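PDB 7CLU: methyltransferase domain-containing protein from Serratia marcescens, which is an O-methyltransferase of the prodigiosin synthetic pathway, probably moving a methyl group from S-adenosyl-L-methionine to a hydroxyl group of its substrate. Local coordinates for residues K19-A24 with M64-Q69; H42-L47 with R52-L57; V161-F166 with K326-R331; G269-S274 with D312-A317. One frame throughout, in Å; residues are numbered along the deposited sequence.

Contact 1. Residues K19-A24 with M64-Q69; sequences KALTAA and MGYLDQ
Leu21 lays its CD2 methyl over the middle of the Tyr66 ring, a CH-pi contact in which CD2 stands 3.5 Å from the ring centroid and only 3° off the ring normal. The two side chains belong to the helical dimerisation domain of the O-methyltransferase: Leu21 lies on helix 15-26, and Tyr66 on the turn that leads from helix 51-63 into the small hairpin of strands 68-70 and 73-75. That turn is a Schellman motif. Gly65 takes a positive phi of 94°, a backbone conformation glycine adopts easily because it has no CB to crowd the carbonyl oxygen before it.

A branched leucine can touch two parts of the tyrosine at once. While CD2 covers the ring, CD1 reaches the hydroxyl end, 3.6 Å from Tyr66 OH. That hydroxyl is hydrogen-bonded to Gln11 of the second subunit, so a ring packed within one chain also serves the dimer interface.

Met64 packs beside this pair. Its chain bends at chi3 (61°), which turns the terminal methyl toward the leucine, and CE comes within 3.8 Å of Leu21 CG. Flexible and unbranched, methionine can follow the uneven surface between a helix and a turn. Ala20, small enough to let the sulfur approach the helix closely, completes the apolar patch with its CB 4.0 Å from Met64 SD.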
loop_
_atom_site.group_PDB
_atom_site.type_symbol
_atom_site.label_atom_id
_atom_site.label_comp_id
_atom_site.label_asym_id
_atom_site.label_seq_id
_atom_site.Cartn_x
_atom_site.Cartn_y
_atom_site.Cartn_z
ATOM N N LYS A 19 4.720 3.813 -0.129
ATOM C CA LYS A 19 5.389 4.882 -0.868
ATOM C C LYS A 19 6.566 5.473 -0.103
ATOM O O LYS A 19 7.508 5.975 -0.733
ATOM C CB LYS A 19 4.393 5.987 -1.231
ATOM C CG LYS A 19 3.592 5.709 -2.502
ATOM C CD LYS A 19 4.500 5.787 -3.730
ATOM C CE LYS A 19 3.710 5.704 -5.014
ATOM N NZ LYS A 19 4.523 6.138 -6.192
ATOM N N ALA A 20 6.561 5.427 1.238
ATOM C CA ALA A 20 7.785 5.795 1.950
ATOM C C ALA A 20 8.934 4.874 1.546
ATOM O O ALA A 20 10.051 5.332 1.289
ATOM C CB ALA A 20 7.579 5.761 3.471
ATOM N N LEU A 21 8.663 3.574 1.441
ATOM C CA LEU A 21 9.705 2.636 1.034
ATOM C C LEU A 21 10.117 2.835 -0.424
ATOM O O LEU A 21 11.316 2.907 -0.724
ATOM C CB LEU A 21 9.237 1.204 1.293
ATOM C CG LEU A 21 9.282 0.707 2.748
ATOM C CD1 LEU A 21 8.532 -0.620 2.882
ATOM C CD2 LEU A 21 10.733 0.524 3.257
ATOM N N THR A 22 9.148 2.915 -1.358
ATOM C CA THR A 22 9.532 3.034 -2.767
ATOM C C THR A 22 10.215 4.365 -3.063
ATOM O O THR A 22 11.109 4.415 -3.912
ATOM C CB THR A 22 8.334 2.853 -3.720
ATOM O OG1 THR A 22 7.407 3.931 -3.583
ATOM C CG2 THR A 22 7.610 1.500 -3.494
ATOM N N ALA A 23 9.831 5.443 -2.372
ATOM C CA ALA A 23 10.543 6.706 -2.553
ATOM C C ALA A 23 11.988 6.594 -2.065
ATOM O O ALA A 23 12.927 6.977 -2.774
ATOM C CB ALA A 23 9.806 7.836 -1.837
ATOM N N ALA A 24 12.184 6.055 -0.860
ATOM C CA ALA A 24 13.534 5.852 -0.334
ATOM C C ALA A 24 14.390 5.019 -1.281
ATOM O O ALA A 24 15.589 5.288 -1.459
ATOM C CB ALA A 24 13.461 5.181 1.033
ATOM N N MET A 64 9.314 3.169 11.059
ATOM C CA MET A 64 8.879 1.909 10.456
ATOM C C MET A 64 9.826 0.752 10.742
ATOM O O MET A 64 9.488 -0.395 10.422
ATOM C CB MET A 64 8.722 2.064 8.931
ATOM C CG MET A 64 7.526 2.931 8.475
ATOM S SD MET A 64 7.659 3.404 6.737
ATOM C CE MET A 64 7.647 1.778 6.003
ATOM N N GLY A 65 10.999 1.017 11.309
ATOM C CA GLY A 65 11.949 -0.018 11.656
ATOM C C GLY A 65 13.008 -0.310 10.616
ATOM O O GLY A 65 13.839 -1.208 10.843
ATOM N N TYR A 66 13.005 0.409 9.485
ATOM C CA TYR A 66 13.969 0.171 8.417
ATOM C C TYR A 66 15.321 0.806 8.709
ATOM O O TYR A 66 16.342 0.319 8.215
ATOM C CB TYR A 66 13.404 0.660 7.077
ATOM C CG TYR A 66 12.306 -0.274 6.607
ATOM C CD1 TYR A 66 12.615 -1.447 5.925
ATOM C CD2 TYR A 66 10.975 -0.030 6.928
ATOM C CE1 TYR A 66 11.622 -2.334 5.539
ATOM C CE2 TYR A 66 9.978 -0.904 6.560
ATOM C CZ TYR A 66 10.303 -2.058 5.861
ATOM O OH TYR A 66 9.309 -2.934 5.482
ATOM N N LEU A 67 15.354 1.854 9.523
ATOM C CA LEU A 67 16.601 2.462 9.943
ATOM C C LEU A 67 16.628 2.553 11.460
ATOM O O LEU A 67 15.579 2.579 12.116
ATOM C CB LEU A 67 16.775 3.860 9.352
ATOM C CG LEU A 67 16.858 4.014 7.837
ATOM C CD1 LEU A 67 16.853 5.487 7.470
ATOM C CD2 LEU A 67 18.123 3.296 7.280
ATOM N N ASP A 68 17.842 2.574 12.000
ATOM C CA ASP A 68 18.112 2.920 13.385
ATOM C C ASP A 68 18.460 4.402 13.466
ATOM O O ASP A 68 18.915 5.016 12.496
ATOM C CB ASP A 68 19.278 2.091 13.948
ATOM C CG ASP A 68 18.966 0.611 14.037
ATOM O OD1 ASP A 68 17.814 0.251 14.361
ATOM O OD2 ASP A 68 19.873 -0.204 13.769
ATOM N N GLN A 69 18.259 4.977 14.649
ATOM C CA GLN A 69 18.698 6.340 14.903
ATOM C C GLN A 69 19.216 6.432 16.331
ATOM O O GLN A 69 18.496 6.112 17.278
ATOM C CB GLN A 69 17.565 7.338 14.655
ATOM C CG GLN A 69 17.963 8.809 14.704
ATOM C CD GLN A 69 17.751 9.423 16.084
ATOM O OE1 GLN A 69 18.686 9.589 16.869
ATOM N NE2 GLN A 69 16.494 9.740 16.386
#

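Contact 2. Residues H42-L47 with R52-L57; sequences HIAARL and RSTEQL
Thr54 and Ala44 meet where segments 42-47 and 52-57, parts of helices 40-47 and 51-63, come nearest, with 5.6 Å between the CA atoms of the two residues; the axes of these short segments are inclined at 112° and 8.9 Å apart at their closest. Along the second segment, Arg52 turns away from this meeting and forms a salt bridge with Glu252 of the second subunit. Ser53 likewise serves the dimer, bonding through OG to Val114 O of that subunit.

Thr54 then carries the whole contact. Its OG1 lies 3.4 Å from Ala44 CB, but its polar partner is Pro50 O, four residues back, just before helix 51-63 begins; this hydrogen bond satisfies a buried hydroxyl. With CG2 anti to the backbone N (OG1 chi1 -59°), the methyl points to the neighbouring helix, where Ile43 CG2 lies 4.1 Å from Thr54 CG2 and Leu47 packs more loosely. Ala44 suits the crossing because a bare methyl lets the backbones come close.

Further on, Gln56 bonds through NE2 to Ser292 of the second subunit, and Leu57 packs on Leu29. Two helices joined by a tight turn at a steep angle are consistent with the helix-turn-helix-like, winged-helix fold of O-methyltransferase dimerisation domains.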
loop_
_atom_site.group_PDB
_atom_site.type_symbol
_atom_site.label_atom_id
_atom_site.label_comp_id
_atom_site.label_asym_id
_atom_site.label_seq_id
_atom_site.Cartn_x
_atom_site.Cartn_y
_atom_site.Cartn_z
ATOM N N HIS A 42 23.065 15.809 6.532
ATOM C CA HIS A 42 24.123 15.308 5.661
ATOM C C HIS A 42 23.618 14.251 4.687
ATOM O O HIS A 42 24.109 14.171 3.551
ATOM C CB HIS A 42 25.269 14.754 6.508
ATOM C CG HIS A 42 26.031 15.815 7.239
ATOM N ND1 HIS A 42 25.595 16.356 8.431
ATOM C CD2 HIS A 42 27.182 16.458 6.931
ATOM C CE1 HIS A 42 26.453 17.277 8.833
ATOM N NE2 HIS A 42 27.424 17.359 7.940
ATOM N N ILE A 43 22.657 13.428 5.105
ATOM C CA ILE A 43 21.978 12.572 4.137
ATOM C C ILE A 43 21.324 13.427 3.058
ATOM O O ILE A 43 21.447 13.143 1.860
ATOM C CB ILE A 43 20.953 11.661 4.839
ATOM C CG1 ILE A 43 21.636 10.757 5.852
ATOM C CG2 ILE A 43 20.147 10.847 3.807
ATOM C CD1 ILE A 43 20.670 9.983 6.706
ATOM N N ALA A 44 20.640 14.501 3.462
ATOM C CA ALA A 44 19.994 15.372 2.483
ATOM C C ALA A 44 21.009 16.043 1.562
ATOM O O ALA A 44 20.718 16.275 0.383
ATOM C CB ALA A 44 19.148 16.426 3.193
ATOM N N ALA A 45 22.195 16.367 2.079
ATOM C CA ALA A 45 23.248 16.906 1.227
ATOM C C ALA A 45 23.687 15.878 0.194
ATOM O O ALA A 45 23.750 16.174 -1.004
ATOM C CB ALA A 45 24.435 17.349 2.086
ATOM N N ARG A 46 23.972 14.655 0.642
ATOM C CA ARG A 46 24.441 13.625 -0.273
ATOM C C ARG A 46 23.372 13.245 -1.289
ATOM O O ARG A 46 23.705 12.831 -2.404
ATOM C CB ARG A 46 24.897 12.394 0.508
ATOM C CG ARG A 46 26.073 12.668 1.470
ATOM C CD ARG A 46 26.607 11.388 2.081
ATOM N NE ARG A 46 26.742 10.343 1.067
ATOM C CZ ARG A 46 27.325 9.164 1.259
ATOM N NH1 ARG A 46 27.383 8.292 0.261
ATOM N NH2 ARG A 46 27.865 8.854 2.434
ATOM N N LEU A 47 22.091 13.383 -0.936
ATOM C CA LEU A 47 21.009 13.068 -1.862
ATOM C C LEU A 47 20.617 14.230 -2.755
ATOM O O LEU A 47 19.830 14.024 -3.684
ATOM C CB LEU A 47 19.754 12.616 -1.117
ATOM C CG LEU A 47 19.786 11.247 -0.457
ATOM C CD1 LEU A 47 18.427 10.980 0.153
ATOM C CD2 LEU A 47 20.181 10.147 -1.444
ATOM N N ARG A 52 14.709 19.441 5.273
ATOM C CA ARG A 52 13.472 19.225 6.019
ATOM C C ARG A 52 12.702 18.012 5.510
ATOM O O ARG A 52 12.277 17.156 6.294
ATOM C CB ARG A 52 12.599 20.471 5.916
ATOM C CG ARG A 52 12.065 20.977 7.225
ATOM C CD ARG A 52 11.531 22.369 7.033
ATOM N NE ARG A 52 12.011 23.294 8.041
ATOM C CZ ARG A 52 11.641 24.569 8.102
ATOM N NH1 ARG A 52 10.787 25.055 7.206
ATOM N NH2 ARG A 52 12.111 25.353 9.057
ATOM N N SER A 53 12.473 17.942 4.205
ATOM C CA SER A 53 11.704 16.825 3.669
ATOM C C SER A 53 12.482 15.519 3.751
ATOM O O SER A 53 11.893 14.469 4.027
ATOM C CB SER A 53 11.287 17.108 2.228
ATOM O OG SER A 53 12.417 17.353 1.405
ATOM N N THR A 54 13.795 15.553 3.477
ATOM C CA THR A 54 14.613 14.362 3.703
ATOM C C THR A 54 14.472 13.875 5.136
ATOM O O THR A 54 14.330 12.667 5.374
ATOM C CB THR A 54 16.089 14.623 3.385
ATOM O OG1 THR A 54 16.226 15.041 2.024
ATOM C CG2 THR A 54 16.931 13.331 3.606
ATOM N N GLU A 55 14.448 14.807 6.100
ATOM C CA GLU A 55 14.297 14.418 7.500
ATOM C C GLU A 55 12.941 13.767 7.739
ATOM O O GLU A 55 12.841 12.776 8.471
ATOM C CB GLU A 55 14.489 15.627 8.435
ATOM C CG GLU A 55 14.613 15.166 9.888
ATOM C CD GLU A 55 14.870 16.281 10.911
ATOM O OE1 GLU A 55 14.762 17.469 10.586
ATOM O OE2 GLU A 55 15.204 15.940 12.062
ATOM N N GLN A 56 11.894 14.273 7.078
ATOM C CA GLN A 56 10.573 13.669 7.223
ATOM C C GLN A 56 10.570 12.235 6.719
ATOM O O GLN A 56 9.949 11.354 7.325
ATOM C CB GLN A 56 9.516 14.494 6.481
ATOM C CG GLN A 56 9.086 15.763 7.210
ATOM C CD GLN A 56 8.202 16.651 6.346
ATOM O OE1 GLN A 56 8.678 17.282 5.407
ATOM N NE2 GLN A 56 6.915 16.695 6.654
ATOM N N LEU A 57 11.229 11.989 5.590
ATOM C CA LEU A 57 11.330 10.623 5.091
ATOM C C LEU A 57 12.149 9.754 6.044
ATOM O O LEU A 57 11.775 8.612 6.327
ATOM C CB LEU A 57 11.947 10.635 3.694
ATOM C CG LEU A 57 12.082 9.270 3.039
ATOM C CD1 LEU A 57 10.751 8.523 3.042
ATOM C CD2 LEU A 57 12.634 9.448 1.624
#

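Contact 3. Residues V161-F166 with K326-R331; sequences VRDYDF and KIAGPR
Asp163 and Ile327 bring the two backbones to their nearest approach, 5.9 Å between CA atoms, where the last turn of helix 154-163 faces the loop joining strands 322-326 and 332-337. Tyr164 is the first residue to leave helical geometry, and the loop passes this helix end in an extended course through Ile327 and Ala328.

The bond that joins them runs from Ala328 N to Asp163 OD2, 3.0 Å long and fairly straight at 162°, although the N-H arrives from above the carboxylate plane, 37° out of it. With the backbones this close, the short aspartate spans the gap and its carboxylate meets the amide. Its other oxygen is taken: Arg162 NH1 makes a salt bridge with Asp163 OD1. The carboxylate thus has both oxygens engaged, which would probably hold its rotation and favour its charged form. Bends at chi2 and chi3 fold the arginine back over the aspartate, so that Asp163 CG lies over one face of the guanidinium, offset toward its rim, and Arg162 NH2 comes 3.3 Å from Ala328 CB. Alongside these polar groups, Asp163 CB touches Ile327 CG2 at 3.7 Å.

Ile327 also packs on Phe156 and Phe160 of helix 154-163. The contact therefore seats the hairpin loop at the edge of the seven-stranded Rossmann-like sheet against that helix; three residues past Ala328 comes Arg331, which binds S-adenosyl-L-homocysteine.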
loop_
_atom_site.group_PDB
_atom_site.type_symbol
_atom_site.label_atom_id
_atom_site.label_comp_id
_atom_site.label_asym_id
_atom_site.label_seq_id
_atom_site.Cartn_x
_atom_site.Cartn_y
_atom_site.Cartn_z
ATOM N N VAL A 161 14.222 -28.839 -7.209
ATOM C CA VAL A 161 15.385 -29.704 -7.405
ATOM C C VAL A 161 15.444 -30.794 -6.337
ATOM O O VAL A 161 15.833 -31.933 -6.618
ATOM C CB VAL A 161 16.679 -28.867 -7.429
ATOM C CG1 VAL A 161 17.892 -29.762 -7.570
ATOM C CG2 VAL A 161 16.642 -27.869 -8.569
ATOM N N ARG A 162 15.040 -30.473 -5.101
ATOM C CA ARG A 162 15.215 -31.410 -3.991
ATOM C C ARG A 162 14.060 -32.408 -3.889
ATOM O O ARG A 162 14.295 -33.599 -3.662
ATOM C CB ARG A 162 15.376 -30.626 -2.686
ATOM C CG ARG A 162 15.780 -31.431 -1.454
ATOM C CD ARG A 162 14.599 -31.679 -0.532
ATOM N NE ARG A 162 14.067 -30.439 0.044
ATOM C CZ ARG A 162 12.984 -30.368 0.823
ATOM N NH1 ARG A 162 12.299 -31.469 1.120
ATOM N NH2 ARG A 162 12.572 -29.194 1.295
ATOM N N ASP A 163 12.815 -31.951 -4.069
ATOM C CA ASP A 163 11.628 -32.774 -3.850
ATOM C C ASP A 163 11.154 -33.540 -5.080
ATOM O O ASP A 163 10.365 -34.483 -4.931
ATOM C CB ASP A 163 10.468 -31.912 -3.342
ATOM C CG ASP A 163 10.710 -31.391 -1.951
ATOM O OD1 ASP A 163 11.823 -31.612 -1.454
ATOM O OD2 ASP A 163 9.807 -30.763 -1.360
ATOM N N TYR A 164 11.584 -33.169 -6.279
ATOM C CA TYR A 164 11.180 -33.876 -7.485
ATOM C C TYR A 164 12.384 -34.593 -8.073
ATOM O O TYR A 164 13.480 -34.032 -8.143
ATOM C CB TYR A 164 10.574 -32.929 -8.519
ATOM C CG TYR A 164 10.098 -33.630 -9.782
ATOM C CD1 TYR A 164 10.982 -33.914 -10.815
ATOM C CD2 TYR A 164 8.765 -34.005 -9.934
ATOM C CE1 TYR A 164 10.556 -34.559 -11.969
ATOM C CE2 TYR A 164 8.322 -34.643 -11.096
ATOM C CZ TYR A 164 9.223 -34.914 -12.108
ATOM O OH TYR A 164 8.804 -35.557 -13.255
ATOM N N ASP A 165 12.169 -35.858 -8.438
ATOM C CA ASP A 165 13.246 -36.739 -8.962
ATOM C C ASP A 165 13.504 -36.457 -10.445
ATOM O O ASP A 165 12.810 -37.042 -11.279
ATOM C CB ASP A 165 12.899 -38.212 -8.744
ATOM C CG ASP A 165 14.099 -39.123 -8.903
ATOM O OD1 ASP A 165 15.208 -38.596 -9.101
ATOM O OD2 ASP A 165 13.914 -40.344 -8.829
ATOM N N PHE A 166 14.524 -35.649 -10.744
ATOM C CA PHE A 166 14.872 -35.302 -12.147
ATOM C C PHE A 166 15.683 -36.434 -12.789
ATOM O O PHE A 166 15.758 -36.493 -14.025
ATOM C CB PHE A 166 15.614 -33.966 -12.205
ATOM C CG PHE A 166 14.714 -32.764 -12.083
ATOM C CD1 PHE A 166 14.112 -32.212 -13.201
ATOM C CD2 PHE A 166 14.459 -32.192 -10.849
ATOM C CE1 PHE A 166 13.280 -31.112 -13.085
ATOM C CE2 PHE A 166 13.628 -31.090 -10.736
ATOM C CZ PHE A 166 13.039 -30.554 -11.854
ATOM N N LYS A 326 2.820 -31.380 -4.297
ATOM C CA LYS A 326 3.303 -30.374 -3.370
ATOM C C LYS A 326 4.812 -30.484 -3.241
ATOM O O LYS A 326 5.367 -31.584 -3.227
ATOM C CB LYS A 326 2.646 -30.548 -2.005
ATOM C CG LYS A 326 1.147 -30.344 -2.004
ATOM C CD LYS A 326 0.554 -30.719 -0.661
ATOM C CE LYS A 326 -0.416 -29.659 -0.169
ATOM N NZ LYS A 326 -0.591 -29.674 1.322
ATOM N N ILE A 327 5.478 -29.330 -3.170
ATOM C CA ILE A 327 6.921 -29.263 -2.971
ATOM C C ILE A 327 7.210 -28.112 -2.015
ATOM O O ILE A 327 6.381 -27.218 -1.808
ATOM C CB ILE A 327 7.704 -29.065 -4.298
ATOM C CG1 ILE A 327 7.178 -27.843 -5.064
ATOM C CG2 ILE A 327 7.634 -30.302 -5.190
ATOM C CD1 ILE A 327 8.141 -27.343 -6.108
ATOM N N ALA A 328 8.407 -28.134 -1.436
ATOM C CA ALA A 328 8.848 -26.998 -0.640
ATOM C C ALA A 328 8.896 -25.742 -1.506
ATOM O O ALA A 328 9.108 -25.800 -2.722
ATOM C CB ALA A 328 10.223 -27.259 -0.020
ATOM N N GLY A 329 8.706 -24.592 -0.863
ATOM C CA GLY A 329 8.701 -23.333 -1.571
ATOM C C GLY A 329 7.298 -22.817 -1.784
ATOM O O GLY A 329 6.315 -23.438 -1.382
ATOM N N PRO A 330 7.177 -21.646 -2.411
ATOM C CA PRO A 330 5.856 -21.026 -2.551
ATOM C C PRO A 330 5.038 -21.547 -3.726
ATOM O O PRO A 330 3.849 -21.206 -3.820
ATOM C CB PRO A 330 6.192 -19.539 -2.732
ATOM C CG PRO A 330 7.530 -19.534 -3.396
ATOM C CD PRO A 330 8.263 -20.777 -2.899
ATOM N N ARG A 331 5.614 -22.344 -4.623
ATOM C CA ARG A 331 4.847 -22.825 -5.768
ATOM C C ARG A 331 4.296 -24.226 -5.510
ATOM O O ARG A 331 4.752 -24.953 -4.627
ATOM C CB ARG A 331 5.693 -22.825 -7.051
ATOM C CG ARG A 331 6.144 -21.444 -7.478
ATOM C CD ARG A 331 6.674 -21.403 -8.890
ATOM N NE ARG A 331 7.483 -20.210 -9.098
ATOM C CZ ARG A 331 8.089 -19.899 -10.234
ATOM N NH1 ARG A 331 7.983 -20.702 -11.290
ATOM N NH2 ARG A 331 8.823 -18.796 -10.301
#

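Contact 4. Residues G269-S274 with D312-A317; sequences GRFIAS and DRFRLA
Phe314 brings CZ of its ring against Phe271, and this pair is the tight part of the contact: Phe314 CZ lies 3.4 Å from Phe271 CE2 and 3.6 Å from Phe271 CD2. The ring planes are inclined at only 30°, yet the rings are slid so far apart, with centroids 5.5 Å from each other, that they barely overlap. These few carbons therefore carry the meeting. Phe271 projects from strand 270-275 with CG anti to the backbone N (chi1 169°), a torsion that swings its CD2 and CE2 to where Phe314 CZ arrives.

The looser side lies next to it on the strand. Ala273, two residues along and so on the same face of the sheet, meets the Phe314 ring at its edge and in its plane, with CB 4.0 Å from Phe314 CZ. The small methyl of alanine lets the ring come close to the strand. Toward solvent, helix 307-316 carries the exposed Asp312, Arg315 and Leu316, while Phe314 is its buried side chain facing the strand.

Phe319 meets both rings, making a three-phenylalanine cluster, and Leu258 and Ile261 of helix 251-264 cover Phe271. This is the layering of a Rossmann-like methyltransferase domain, helices packed over a central sheet, with Phe271 about 7 Å, side chain to side chain, from Val227 of the S-adenosyl-L-homocysteine site. With only carbon atoms meeting between strand and helix, the contact implies cohesion by burial of apolar surface and shape fit, without directional bonds.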
loop_
_atom_site.group_PDB
_atom_site.type_symbol
_atom_site.label_atom_id
_atom_site.label_comp_id
_atom_site.label_asym_id
_atom_site.label_seq_id
_atom_site.Cartn_x
_atom_site.Cartn_y
_atom_site.Cartn_z
ATOM N N GLY A 269 5.219 -38.204 -22.671
ATOM C CA GLY A 269 5.955 -37.166 -21.983
ATOM C C GLY A 269 5.198 -36.637 -20.780
ATOM O O GLY A 269 3.992 -36.838 -20.628
ATOM N N ARG A 270 5.931 -35.938 -19.911
ATOM C CA ARG A 270 5.366 -35.314 -18.722
ATOM C C ARG A 270 5.469 -33.794 -18.827
ATOM O O ARG A 270 6.463 -33.264 -19.334
ATOM C CB ARG A 270 6.087 -35.788 -17.461
ATOM C CG ARG A 270 5.502 -35.257 -16.159
ATOM C CD ARG A 270 6.116 -35.969 -14.954
ATOM N NE ARG A 270 5.559 -37.308 -14.806
ATOM C CZ ARG A 270 5.997 -38.230 -13.953
ATOM N NH1 ARG A 270 7.029 -37.975 -13.144
ATOM N NH2 ARG A 270 5.399 -39.416 -13.916
ATOM N N PHE A 271 4.442 -33.101 -18.350
ATOM C CA PHE A 271 4.445 -31.643 -18.324
ATOM C C PHE A 271 4.112 -31.168 -16.917
ATOM O O PHE A 271 3.224 -31.713 -16.257
ATOM C CB PHE A 271 3.463 -31.045 -19.335
ATOM C CG PHE A 271 3.249 -29.562 -19.156
ATOM C CD1 PHE A 271 4.247 -28.658 -19.488
ATOM C CD2 PHE A 271 2.066 -29.076 -18.630
ATOM C CE1 PHE A 271 4.065 -27.299 -19.307
ATOM C CE2 PHE A 271 1.885 -27.725 -18.445
ATOM C CZ PHE A 271 2.892 -26.841 -18.782
ATOM N N ILE A 272 4.846 -30.167 -16.450
ATOM C CA ILE A 272 4.625 -29.588 -15.139
ATOM C C ILE A 272 4.495 -28.078 -15.292
ATOM O O ILE A 272 5.364 -27.439 -15.886
ATOM C CB ILE A 272 5.772 -29.901 -14.165
ATOM C CG1 ILE A 272 6.025 -31.414 -14.040
ATOM C CG2 ILE A 272 5.484 -29.239 -12.834
ATOM C CD1 ILE A 272 7.153 -31.781 -13.024
ATOM N N ALA A 273 3.437 -27.508 -14.740
ATOM C CA ALA A 273 3.342 -26.065 -14.555
ATOM C C ALA A 273 3.503 -25.773 -13.071
ATOM O O ALA A 273 2.811 -26.383 -12.257
ATOM C CB ALA A 273 1.997 -25.531 -15.036
ATOM N N SER A 274 4.394 -24.849 -12.719
ATOM C CA SER A 274 4.493 -24.391 -11.339
ATOM C C SER A 274 3.652 -23.122 -11.200
ATOM O O SER A 274 3.801 -22.193 -11.993
ATOM C CB SER A 274 5.945 -24.136 -10.910
ATOM O OG SER A 274 6.698 -23.374 -11.835
ATOM N N ASP A 312 -8.620 -29.140 -13.925
ATOM C CA ASP A 312 -9.646 -29.167 -14.962
ATOM C C ASP A 312 -9.088 -28.699 -16.298
ATOM O O ASP A 312 -9.399 -29.280 -17.347
ATOM C CB ASP A 312 -10.836 -28.293 -14.557
ATOM C CG ASP A 312 -11.588 -28.833 -13.348
ATOM O OD1 ASP A 312 -11.446 -30.034 -13.030
ATOM O OD2 ASP A 312 -12.327 -28.049 -12.709
ATOM N N ARG A 313 -8.256 -27.652 -16.282
ATOM C CA ARG A 313 -7.696 -27.139 -17.527
ATOM C C ARG A 313 -6.676 -28.102 -18.118
ATOM O O ARG A 313 -6.599 -28.246 -19.345
ATOM C CB ARG A 313 -7.077 -25.754 -17.302
ATOM C CG ARG A 313 -8.126 -24.692 -17.125
ATOM C CD ARG A 313 -7.588 -23.287 -16.845
ATOM N NE ARG A 313 -8.631 -22.545 -16.142
ATOM C CZ ARG A 313 -8.405 -21.712 -15.142
ATOM N NH1 ARG A 313 -7.157 -21.492 -14.738
ATOM N NH2 ARG A 313 -9.421 -21.102 -14.551
ATOM N N PHE A 314 -5.879 -28.765 -17.271
ATOM C CA PHE A 314 -4.982 -29.802 -17.771
ATOM C C PHE A 314 -5.765 -30.883 -18.518
ATOM O O PHE A 314 -5.425 -31.244 -19.652
ATOM C CB PHE A 314 -4.180 -30.419 -16.619
ATOM C CG PHE A 314 -2.832 -29.780 -16.395
ATOM C CD1 PHE A 314 -2.712 -28.396 -16.257
ATOM C CD2 PHE A 314 -1.684 -30.558 -16.320
ATOM C CE1 PHE A 314 -1.463 -27.805 -16.036
ATOM C CE2 PHE A 314 -0.432 -29.985 -16.102
ATOM C CZ PHE A 314 -0.313 -28.606 -15.955
ATOM N N ARG A 315 -6.835 -31.394 -17.900
ATOM C CA ARG A 315 -7.611 -32.464 -18.523
ATOM C C ARG A 315 -8.250 -31.989 -19.821
ATOM O O ARG A 315 -8.148 -32.663 -20.854
ATOM C CB ARG A 315 -8.669 -32.984 -17.548
ATOM C CG ARG A 315 -8.079 -33.389 -16.211
ATOM C CD ARG A 315 -9.103 -33.974 -15.256
ATOM N NE ARG A 315 -8.448 -34.919 -14.363
ATOM C CZ ARG A 315 -8.456 -34.851 -13.035
ATOM N NH1 ARG A 315 -9.114 -33.878 -12.407
ATOM N NH2 ARG A 315 -7.801 -35.773 -12.334
ATOM N N LEU A 316 -8.891 -30.811 -19.790
ATOM C CA LEU A 316 -9.507 -30.254 -20.993
ATOM C C LEU A 316 -8.500 -30.097 -22.124
ATOM O O LEU A 316 -8.870 -30.172 -23.303
ATOM C CB LEU A 316 -10.147 -28.896 -20.681
ATOM C CG LEU A 316 -11.626 -28.855 -20.311
ATOM C CD1 LEU A 316 -12.117 -27.409 -20.282
ATOM C CD2 LEU A 316 -12.452 -29.687 -21.289
ATOM N N ALA A 317 -7.228 -29.874 -21.789
ATOM C CA ALA A 317 -6.179 -29.742 -22.787
ATOM C C ALA A 317 -5.640 -31.083 -23.257
ATOM O O ALA A 317 -4.783 -31.101 -24.147
ATOM C CB ALA A 317 -5.030 -28.882 -22.241
#

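The four contacts fall into two pairs, one in each part of the chain. Contacts 1 and 2 lie in the dimerisation domain, centres about 13 Å apart; contact 2 is nested within the loop closed by contact 1, Leu57 packs against helix 15-26, and both touch the second subunit. Both close before contact 3 opens. Contacts 3 and 4 lie in the Rossmann-like part, centres about 17 Å apart, with contact 4 nested inside contact 3. Probable hydrogen bonds between Tyr164 and Arg270 and between Arg331 and Ser274 tie helix end, loop and central sheet together. The centres of contacts 2 and 4 are about 53 Å apart, so the dimerisation helices lie far from the sheet that carries the cofactor site.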